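PDB 3TS7: geranyltranstransferase from Methylococcus capsulatus, which probably catalyses the magnesium-dependent condensation of isoprenoid diphosphates to (2E,6E)-farnesyl diphosphate. Local coordinates for residues B[35-40]-B[109-114]; B[225-230]-B[267-272]. One frame throughout, in Å; residues are numbered along the deposited sequence.

Contact 1: B[35-40]-B[109-114]; sequences PERLHQ and KAYDEA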
ATOM      1  N   PRO B  35     -14.803  -5.578  -9.511  1.00 59.08           N
ATOM      2  CA  PRO B  35     -15.870  -5.627  -8.485  1.00 59.49           C
ATOM      3  C   PRO B  35     -16.522  -4.261  -8.223  1.00 57.39           C
ATOM      4  O   PRO B  35     -15.826  -3.294  -7.915  1.00 58.89           O
ATOM      5  CB  PRO B  35     -15.134  -6.129  -7.234  1.00 54.83           C
ATOM      6  CG  PRO B  35     -13.711  -5.766  -7.453  1.00 53.68           C
ATOM      7  CD  PRO B  35     -13.475  -5.848  -8.923  1.00 57.62           C
ATOM      8  N   GLU B  36     -17.850  -4.206  -8.322  1.00 54.92           N
ATOM      9  CA  GLU B  36     -18.594  -2.939  -8.370  1.00 52.15           C
ATOM     10  C   GLU B  36     -18.694  -2.164  -7.062  1.00 53.08           C
ATOM     11  O   GLU B  36     -18.400  -0.970  -7.028  1.00 55.37           O
ATOM     12  CB  GLU B  36     -19.995  -3.155  -8.942  1.00 53.97           C
ATOM     13  CG  GLU B  36     -20.022  -3.267 -10.460  1.00 49.44           C
ATOM     14  CD  GLU B  36     -21.406  -3.051 -11.038  1.00 62.45           C
ATOM     15  OE1 GLU B  36     -22.377  -2.923 -10.259  1.00 69.38           O
ATOM     16  OE2 GLU B  36     -21.524  -3.006 -12.279  1.00 73.42           O
ATOM     17  N   ARG B  37     -19.134  -2.845  -6.008  1.00 52.13           N
ATOM     18  CA  ARG B  37     -19.226  -2.278  -4.671  1.00 50.56           C
ATOM     19  C   ARG B  37     -17.860  -1.733  -4.192  1.00 56.16           C
ATOM     20  O   ARG B  37     -17.795  -0.612  -3.682  1.00 55.37           O
ATOM     21  CB  ARG B  37     -19.770  -3.333  -3.708  1.00 46.43           C
ATOM     22  CG  ARG B  37     -19.920  -2.897  -2.260  1.00 49.47           C
ATOM     23  CD  ARG B  37     -20.641  -3.984  -1.479  1.00 57.81           C
ATOM     24  NE  ARG B  37     -20.973  -3.619  -0.101  1.00 55.98           N
ATOM     25  CZ  ARG B  37     -21.964  -2.801   0.254  1.00 56.40           C
ATOM     26  NH1 ARG B  37     -22.180  -2.555   1.541  1.00 57.35           N
ATOM     27  NH2 ARG B  37     -22.736  -2.223  -0.663  1.00 52.44           N
ATOM     28  N   LEU B  38     -16.792  -2.522  -4.374  1.00 51.43           N
ATOM     29  CA  LEU B  38     -15.425  -2.095  -4.048  1.00 48.96           C
ATOM     30  C   LEU B  38     -15.013  -0.843  -4.827  1.00 51.55           C
ATOM     31  O   LEU B  38     -14.495   0.107  -4.236  1.00 53.58           O
ATOM     32  CB  LEU B  38     -14.403  -3.220  -4.269  1.00 44.26           C
ATOM     33  CG  LEU B  38     -12.931  -2.808  -4.084  1.00 44.92           C
ATOM     34  CD1 LEU B  38     -12.606  -2.574  -2.613  1.00 45.68           C
ATOM     35  CD2 LEU B  38     -11.969  -3.805  -4.663  1.00 42.24           C
ATOM     36  N   HIS B  39     -15.267  -0.830  -6.134  1.00 45.65           N
ATOM     37  CA  HIS B  39     -14.921   0.327  -6.975  1.00 44.09           C
ATOM     38  C   HIS B  39     -15.681   1.589  -6.592  1.00 48.04           C
ATOM     39  O   HIS B  39     -15.128   2.695  -6.623  1.00 47.67           O
ATOM     40  CB  HIS B  39     -15.146   0.043  -8.461  1.00 42.77           C
ATOM     41  CG  HIS B  39     -14.173  -0.929  -9.056  1.00 45.25           C
ATOM     42  ND1 HIS B  39     -14.348  -1.477 -10.308  1.00 50.28           N
ATOM     43  CD2 HIS B  39     -13.026  -1.463  -8.569  1.00 47.68           C
ATOM     44  CE1 HIS B  39     -13.343  -2.295 -10.574  1.00 46.57           C
ATOM     45  NE2 HIS B  39     -12.525  -2.303  -9.535  1.00 45.76           N
ATOM     46  N   GLN B  40     -16.946   1.419  -6.234  1.00 46.21           N
ATOM     47  CA  GLN B  40     -17.790   2.538  -5.835  1.00 47.94           C
ATOM     48  C   GLN B  40     -17.428   3.054  -4.437  1.00 49.04           C
ATOM     49  O   GLN B  40     -17.647   4.222  -4.139  1.00 50.12           O
ATOM     50  CB  GLN B  40     -19.270   2.150  -5.886  1.00 49.01           C
ATOM     51  CG  GLN B  40     -19.850   2.040  -7.297  1.00 48.26           C
ATOM     52  CD  GLN B  40     -21.073   1.139  -7.353  1.00 53.49           C
ATOM     53  OE1 GLN B  40     -21.850   1.065  -6.403  1.00 55.80           O
ATOM     54  NE2 GLN B  40     -21.240   0.438  -8.467  1.00 52.11           N
ATOM     55  N   LYS B 109     -19.579   3.244   7.286  1.00 61.96           N
ATOM     56  CA  LYS B 109     -21.010   3.464   7.523  1.00 62.02           C
ATOM     57  C   LYS B 109     -21.794   3.328   6.234  1.00 60.37           C
ATOM     58  O   LYS B 109     -22.814   2.647   6.204  1.00 67.05           O
ATOM     59  CB  LYS B 109     -21.285   4.832   8.164  1.00 60.04           C
ATOM     60  CG  LYS B 109     -21.015   4.891   9.654  1.00 62.57           C
ATOM     61  CD  LYS B 109     -21.883   3.917  10.431  1.00 66.45           C
ATOM     62  CE  LYS B 109     -21.166   3.449  11.687  1.00 67.59           C
ATOM     63  NZ  LYS B 109     -22.100   2.888  12.698  1.00 73.17           N
ATOM     64  N   ALA B 110     -21.297   3.961   5.171  1.00 59.54           N
ATOM     65  CA  ALA B 110     -21.969   4.004   3.870  1.00 57.05           C
ATOM     66  C   ALA B 110     -22.007   2.656   3.148  1.00 59.87           C
ATOM     67  O   ALA B 110     -22.877   2.436   2.301  1.00 60.32           O
ATOM     68  CB  ALA B 110     -21.321   5.049   2.984  1.00 54.91           C
ATOM     69  N   TYR B 111     -21.045   1.784   3.461  1.00 56.43           N
ATOM     70  CA  TYR B 111     -20.987   0.417   2.925  1.00 55.14           C
ATOM     71  C   TYR B 111     -20.989  -0.582   4.085  1.00 58.07           C
ATOM     72  O   TYR B 111     -22.033  -0.830   4.693  1.00 63.77           O
ATOM     73  CB  TYR B 111     -19.782   0.231   1.974  1.00 54.49           C
ATOM     74  CG  TYR B 111     -19.900   1.085   0.719  1.00 58.25           C
ATOM     75  CD1 TYR B 111     -20.455   0.569  -0.455  1.00 48.59           C
ATOM     76  CD2 TYR B 111     -19.497   2.428   0.725  1.00 48.25           C
ATOM     77  CE1 TYR B 111     -20.591   1.366  -1.595  1.00 47.41           C
ATOM     78  CE2 TYR B 111     -19.633   3.224  -0.393  1.00 48.83           C
ATOM     79  CZ  TYR B 111     -20.170   2.691  -1.552  1.00 47.90           C
ATOM     80  OH  TYR B 111     -20.296   3.501  -2.650  1.00 51.19           O
ATOM     81  N   ASP B 112     -19.830  -1.144   4.393  1.00 56.02           N
ATOM     82  CA  ASP B 112     -19.646  -1.983   5.571  1.00 58.03           C
ATOM     83  C   ASP B 112     -18.163  -1.970   5.880  1.00 56.25           C
ATOM     84  O   ASP B 112     -17.363  -1.485   5.073  1.00 49.78           O
ATOM     85  CB  ASP B 112     -20.120  -3.417   5.313  1.00 61.88           C
ATOM     86  CG  ASP B 112     -19.605  -3.961   4.005  1.00 61.17           C
ATOM     87  OD1 ASP B 112     -18.619  -4.724   4.036  1.00 62.01           O
ATOM     88  OD2 ASP B 112     -20.157  -3.583   2.949  1.00 62.66           O
ATOM     89  N   GLU B 113     -17.795  -2.515   7.036  1.00 55.05           N
ATOM     90  CA  GLU B 113     -16.407  -2.485   7.482  1.00 53.33           C
ATOM     91  C   GLU B 113     -15.441  -3.267   6.600  1.00 55.40           C
ATOM     92  O   GLU B 113     -14.289  -2.846   6.433  1.00 49.86           O
ATOM     93  CB  GLU B 113     -16.295  -2.923   8.934  1.00 55.96           C
ATOM     94  CG  GLU B 113     -16.695  -1.832   9.913  1.00 57.24           C
ATOM     95  CD  GLU B 113     -16.647  -2.294  11.344  1.00 63.01           C
ATOM     96  OE1 GLU B 113     -17.657  -2.117  12.050  1.00 69.79           O
ATOM     97  OE2 GLU B 113     -15.601  -2.827  11.770  1.00 66.15           O
ATOM     98  N   ALA B 114     -15.914  -4.382   6.040  1.00 45.07           N
ATOM     99  CA  ALA B 114     -15.117  -5.223   5.146  1.00 45.94           C
ATOM    100  C   ALA B 114     -14.776  -4.493   3.842  1.00 42.07           C
ATOM    101  O   ALA B 114     -13.633  -4.558   3.360  1.00 44.69           O
ATOM    102  CB  ALA B 114     -15.853  -6.532   4.849  1.00 49.60           C
TER
HETATM  103  O   HOH W   1     -22.284   2.447  -4.279  1.00 51.00           O
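Asp112 OD2 is gripped by two side chains, the guanidinium of Arg37 and the hydroxyl of Thr115, which lies just beyond the segment. The strong link is a salt bridge, Arg37 NH1 to Asp112 OD2 at 2.7 Å with an N-H...O angle of 157°, in which NH1 approaches nearly end-on to the C-O bond. A weak bond from Arg37 NE to Asp112 OD2 measures 3.2 Å, so one carboxylate oxygen faces the NE/NH1 edge of the arginine, and the carboxylate and guanidinium are almost coplanar. Arg37 gets there as an extended chain, CG anti to the backbone N (chi1 180°), which carries its charged end from helix 36-46 across to the turn.

That turn links helix 107-110 to helix 113-133, in the all-helical fold of the polyprenyl synthases. Tyr111 is the first residue to leave helical geometry, and Asp112 is the N-cap of the next helix, so its side chain serves both the helix start and the arginine. The charge of Arg37 would be expected to favour the ionised carboxylate.

Tyr111 lies over one face of the guanidinium, presenting a ring edge rather than its face: Tyr111 CD1 is 3.6 Å from Arg37 NH2, with the two planes 68° apart. Arg37 CG also touches Tyr111 CD1, at 3.9 Å, and the tyrosine side chain reaches Ala41, one turn on from Arg37. At its far end, Tyr111 OH sits 3.1 Å from Gln40 O. A water joins the two side chains, 2.8 Å from Tyr111 OH and donating to Gln40 OE1 at 2.6 Å. The amide nitrogen of Gln40 turns instead to the carbonyl of Ala31, fixing the rotation of the amide. Leu38, facing away, touches Ala165 of the second subunit.

Contact 2: B[225-230]-B[267-272]; sequences FQIQDD and EKAEEM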
ATOM      1  N   PHE B 225       0.647  23.733  11.030  1.00 34.94           N
ATOM      2  CA  PHE B 225      -0.826  23.691  10.882  1.00 32.50           C
ATOM      3  C   PHE B 225      -1.534  22.830  11.937  1.00 34.79           C
ATOM      4  O   PHE B 225      -2.673  23.114  12.356  1.00 36.18           O
ATOM      5  CB  PHE B 225      -1.267  23.366   9.430  1.00 34.71           C
ATOM      6  CG  PHE B 225      -1.586  21.910   9.168  1.00 34.52           C
ATOM      7  CD1 PHE B 225      -2.876  21.419   9.357  1.00 39.89           C
ATOM      8  CD2 PHE B 225      -0.618  21.047   8.685  1.00 47.94           C
ATOM      9  CE1 PHE B 225      -3.192  20.070   9.102  1.00 45.77           C
ATOM     10  CE2 PHE B 225      -0.924  19.693   8.425  1.00 48.96           C
ATOM     11  CZ  PHE B 225      -2.205  19.212   8.633  1.00 44.49           C
ATOM     12  N   GLN B 226      -0.853  21.785  12.376  1.00 34.56           N
ATOM     13  CA  GLN B 226      -1.406  20.966  13.442  1.00 41.52           C
ATOM     14  C   GLN B 226      -1.318  21.652  14.811  1.00 37.36           C
ATOM     15  O   GLN B 226      -2.213  21.487  15.626  1.00 40.18           O
ATOM     16  CB  GLN B 226      -0.776  19.595  13.438  1.00 42.01           C
ATOM     17  CG  GLN B 226      -1.252  18.777  12.261  1.00 45.49           C
ATOM     18  CD  GLN B 226      -0.687  17.403  12.286  1.00 57.54           C
ATOM     19  OE1 GLN B 226       0.528  17.217  12.311  1.00 68.27           O
ATOM     20  NE2 GLN B 226      -1.562  16.417  12.293  1.00 73.65           N
ATOM     21  N   ILE B 227      -0.268  22.444  15.032  1.00 40.08           N
ATOM     22  CA  ILE B 227      -0.204  23.307  16.216  1.00 39.15           C
ATOM     23  C   ILE B 227      -1.422  24.236  16.182  1.00 37.67           C
ATOM     24  O   ILE B 227      -2.153  24.351  17.168  1.00 42.70           O
ATOM     25  CB  ILE B 227       1.099  24.132  16.304  1.00 38.25           C
ATOM     26  CG1 ILE B 227       2.315  23.222  16.462  1.00 36.62           C
ATOM     27  CG2 ILE B 227       1.030  25.107  17.508  1.00 43.03           C
ATOM     28  CD1 ILE B 227       3.663  23.925  16.240  1.00 35.78           C
ATOM     29  N   GLN B 228      -1.672  24.848  15.023  1.00 42.95           N
ATOM     30  CA  GLN B 228      -2.845  25.714  14.848  1.00 37.94           C
ATOM     31  C   GLN B 228      -4.211  25.012  14.990  1.00 42.76           C
ATOM     32  O   GLN B 228      -5.158  25.604  15.526  1.00 45.13           O
ATOM     33  CB  GLN B 228      -2.747  26.542  13.552  1.00 40.08           C
ATOM     34  CG  GLN B 228      -3.817  27.635  13.392  1.00 43.75           C
ATOM     35  CD  GLN B 228      -3.674  28.788  14.378  1.00 54.99           C
ATOM     36  OE1 GLN B 228      -2.589  29.059  14.887  1.00 48.98           O
ATOM     37  NE2 GLN B 228      -4.779  29.477  14.642  1.00 59.61           N
ATOM     38  N   ASP B 229      -4.307  23.764  14.526  1.00 44.65           N
ATOM     39  CA  ASP B 229      -5.483  22.930  14.805  1.00 48.87           C
ATOM     40  C   ASP B 229      -5.760  22.844  16.305  1.00 48.44           C
ATOM     41  O   ASP B 229      -6.903  22.987  16.733  1.00 46.99           O
ATOM     42  CB  ASP B 229      -5.317  21.510  14.248  1.00 47.60           C
ATOM     43  CG  ASP B 229      -5.633  21.413  12.756  1.00 51.00           C
ATOM     44  OD1 ASP B 229      -5.316  20.361  12.151  1.00 56.67           O
ATOM     45  OD2 ASP B 229      -6.193  22.377  12.189  1.00 51.54           O
ATOM     46  N   ASP B 230      -4.713  22.602  17.087  1.00 43.57           N
ATOM     47  CA  ASP B 230      -4.843  22.516  18.543  1.00 46.51           C
ATOM     48  C   ASP B 230      -5.270  23.842  19.167  1.00 47.35           C
ATOM     49  O   ASP B 230      -6.126  23.850  20.047  1.00 44.38           O
ATOM     50  CB  ASP B 230      -3.540  22.023  19.175  1.00 45.79           C
ATOM     51  CG  ASP B 230      -3.310  20.544  18.943  1.00 47.04           C
ATOM     52  OD1 ASP B 230      -4.155  19.920  18.270  1.00 44.36           O
ATOM     53  OD2 ASP B 230      -2.289  20.010  19.421  1.00 43.55           O
ATOM     54  N   GLU B 267       3.210  30.986  19.791  1.00 40.51           N
ATOM     55  CA  GLU B 267       4.580  31.371  19.418  1.00 41.13           C
ATOM     56  C   GLU B 267       5.313  30.285  18.644  1.00 41.26           C
ATOM     57  O   GLU B 267       6.094  30.582  17.727  1.00 37.85           O
ATOM     58  CB  GLU B 267       5.396  31.720  20.666  1.00 45.73           C
ATOM     59  CG  GLU B 267       6.824  32.223  20.395  1.00 61.88           C
ATOM     60  CD  GLU B 267       7.735  32.098  21.608  1.00 85.90           C
ATOM     61  OE1 GLU B 267       8.837  31.521  21.469  1.00 92.93           O
ATOM     62  OE2 GLU B 267       7.347  32.570  22.703  1.00 91.38           O
ATOM     63  N   LYS B 268       5.113  29.031  19.049  1.00 38.14           N
ATOM     64  CA  LYS B 268       5.719  27.902  18.335  1.00 40.21           C
ATOM     65  C   LYS B 268       5.234  27.797  16.874  1.00 34.16           C
ATOM     66  O   LYS B 268       6.046  27.581  15.974  1.00 37.78           O
ATOM     67  CB  LYS B 268       5.476  26.565  19.056  1.00 38.65           C
ATOM     68  CG  LYS B 268       6.439  25.477  18.602  1.00 37.35           C
ATOM     69  CD  LYS B 268       7.512  25.170  19.642  1.00 65.89           C
ATOM     70  CE  LYS B 268       8.548  26.278  19.806  1.00 55.07           C
ATOM     71  NZ  LYS B 268       9.910  25.716  19.997  1.00 64.79           N
ATOM     72  N   ALA B 269       3.929  27.936  16.654  1.00 30.31           N
ATOM     73  CA  ALA B 269       3.381  27.921  15.276  1.00 36.04           C
ATOM     74  C   ALA B 269       3.966  29.069  14.440  1.00 40.70           C
ATOM     75  O   ALA B 269       4.426  28.866  13.311  1.00 39.87           O
ATOM     76  CB  ALA B 269       1.886  28.007  15.302  1.00 30.08           C
ATOM     77  N   GLU B 270       3.961  30.273  15.027  1.00 40.99           N
ATOM     78  CA  GLU B 270       4.537  31.463  14.404  1.00 36.15           C
ATOM     79  C   GLU B 270       5.998  31.261  14.018  1.00 35.52           C
ATOM     80  O   GLU B 270       6.403  31.618  12.904  1.00 35.51           O
ATOM     81  CB  GLU B 270       4.324  32.706  15.299  1.00 43.29           C
ATOM     82  CG  GLU B 270       5.195  33.942  14.970  1.00 41.46           C
ATOM     83  CD  GLU B 270       4.977  34.500  13.554  1.00 47.67           C
ATOM     84  OE1 GLU B 270       3.890  34.310  12.985  1.00 37.14           O
ATOM     85  OE2 GLU B 270       5.897  35.152  13.017  1.00 43.12           O
ATOM     86  N   GLU B 271       6.779  30.641  14.904  1.00 30.30           N
ATOM     87  CA  GLU B 271       8.195  30.365  14.632  1.00 30.57           C
ATOM     88  C   GLU B 271       8.389  29.374  13.468  1.00 31.04           C
ATOM     89  O   GLU B 271       9.310  29.503  12.662  1.00 33.95           O
ATOM     90  CB  GLU B 271       8.875  29.824  15.897  1.00 38.85           C
ATOM     91  CG  GLU B 271      10.379  29.564  15.751  1.00 53.70           C
ATOM     92  CD  GLU B 271      10.951  28.682  16.870  1.00 75.69           C
ATOM     93  OE1 GLU B 271      12.172  28.406  16.845  1.00 64.82           O
ATOM     94  OE2 GLU B 271      10.184  28.268  17.771  1.00 76.68           O
ATOM     95  N   MET B 272       7.521  28.384  13.404  1.00 34.59           N
ATOM     96  CA  MET B 272       7.537  27.423  12.305  1.00 33.26           C
ATOM     97  C   MET B 272       7.160  28.110  10.983  1.00 33.98           C
ATOM     98  O   MET B 272       7.793  27.867   9.943  1.00 36.00           O
ATOM     99  CB  MET B 272       6.573  26.278  12.629  1.00 36.91           C
ATOM    100  CG  MET B 272       7.057  25.314  13.735  1.00 37.00           C
ATOM    101  SD  MET B 272       8.586  24.502  13.217  1.00 55.07           S
ATOM    102  CE  MET B 272       9.838  25.310  14.239  1.00 67.37           C
TER
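Helices 208-237 and 262-279 run nearly antiparallel here, the short segments crossing at -156° with axes 8.9 Å apart at closest approach, and their backbones come nearest where the CA atoms of Ile227 and Ala269 lie 5.9 Å apart. Both residues direct their CB atoms at the opposing helix, and the small alanine leaves room for the branched isoleucine to approach. Ile227 CG2 meets the methyl CB of Ala269 at 3.7 Å, the closest side-chain contact of the pair.

The other branch of Ile227 reaches past the alanine. With CG1 beside the backbone N (chi1 -64°) and CD1 carried on in an extended chain, the terminal methyl of Ile227 comes alongside the second helix, 4.0 Å from Lys268 CG and 4.4 Å from Met272 CG. One isoleucine thus touches three residues, two of them consecutive and the third about one helical turn further on. The contact is made by methyl and methylene groups, and Lys268 contributes the apolar root of its chain. Beyond CG the chain bends at chi2 and chi3 and leads away from the first helix, and Lys268 NZ forms a salt bridge with Glu271 OE2 at 3.4 Å. The ammonium group thus lies away from the isoleucine, paired within its own helix.

Asp229 and Asp230, next along the first helix, begin the sequence DDILD, which matches the second aspartate-rich motif of the family; in relatives this motif takes part in binding magnesium with the diphosphate. Neither side chain touches segment 267-272: Asp229 is salt-bridged to Arg300, and Asp230 accepts a bond from the backbone N of Tyr256.

Helix 177-201 flanks the pair, receiving Phe225 on Thr188 and Ile192 and Lys268 on Leu177, while the short helix 256-260 brings Tyr256 against Ile227.

Contacts 1 and 2 lie on opposite sides of the chain's centre, their own centres 37 Å apart and their nearest atoms about 22 Å apart, so neither touches the other. They follow in series along the sequence. Contact 1 is a charged and water-bridged junction at the surface, with the second subunit close by; contact 2 is a partly buried apolar helix pair untouched by that subunit. Both are close in sequence to the family's aspartate-rich motifs: the first motif, DDLPAMD, starts at the end of helix 73-90 and runs into the connection before helix 107-110, not far ahead of 109-114, whereas the second begins within 225-230. Magnesium-diphosphate binding by these motifs is inferred from relatives.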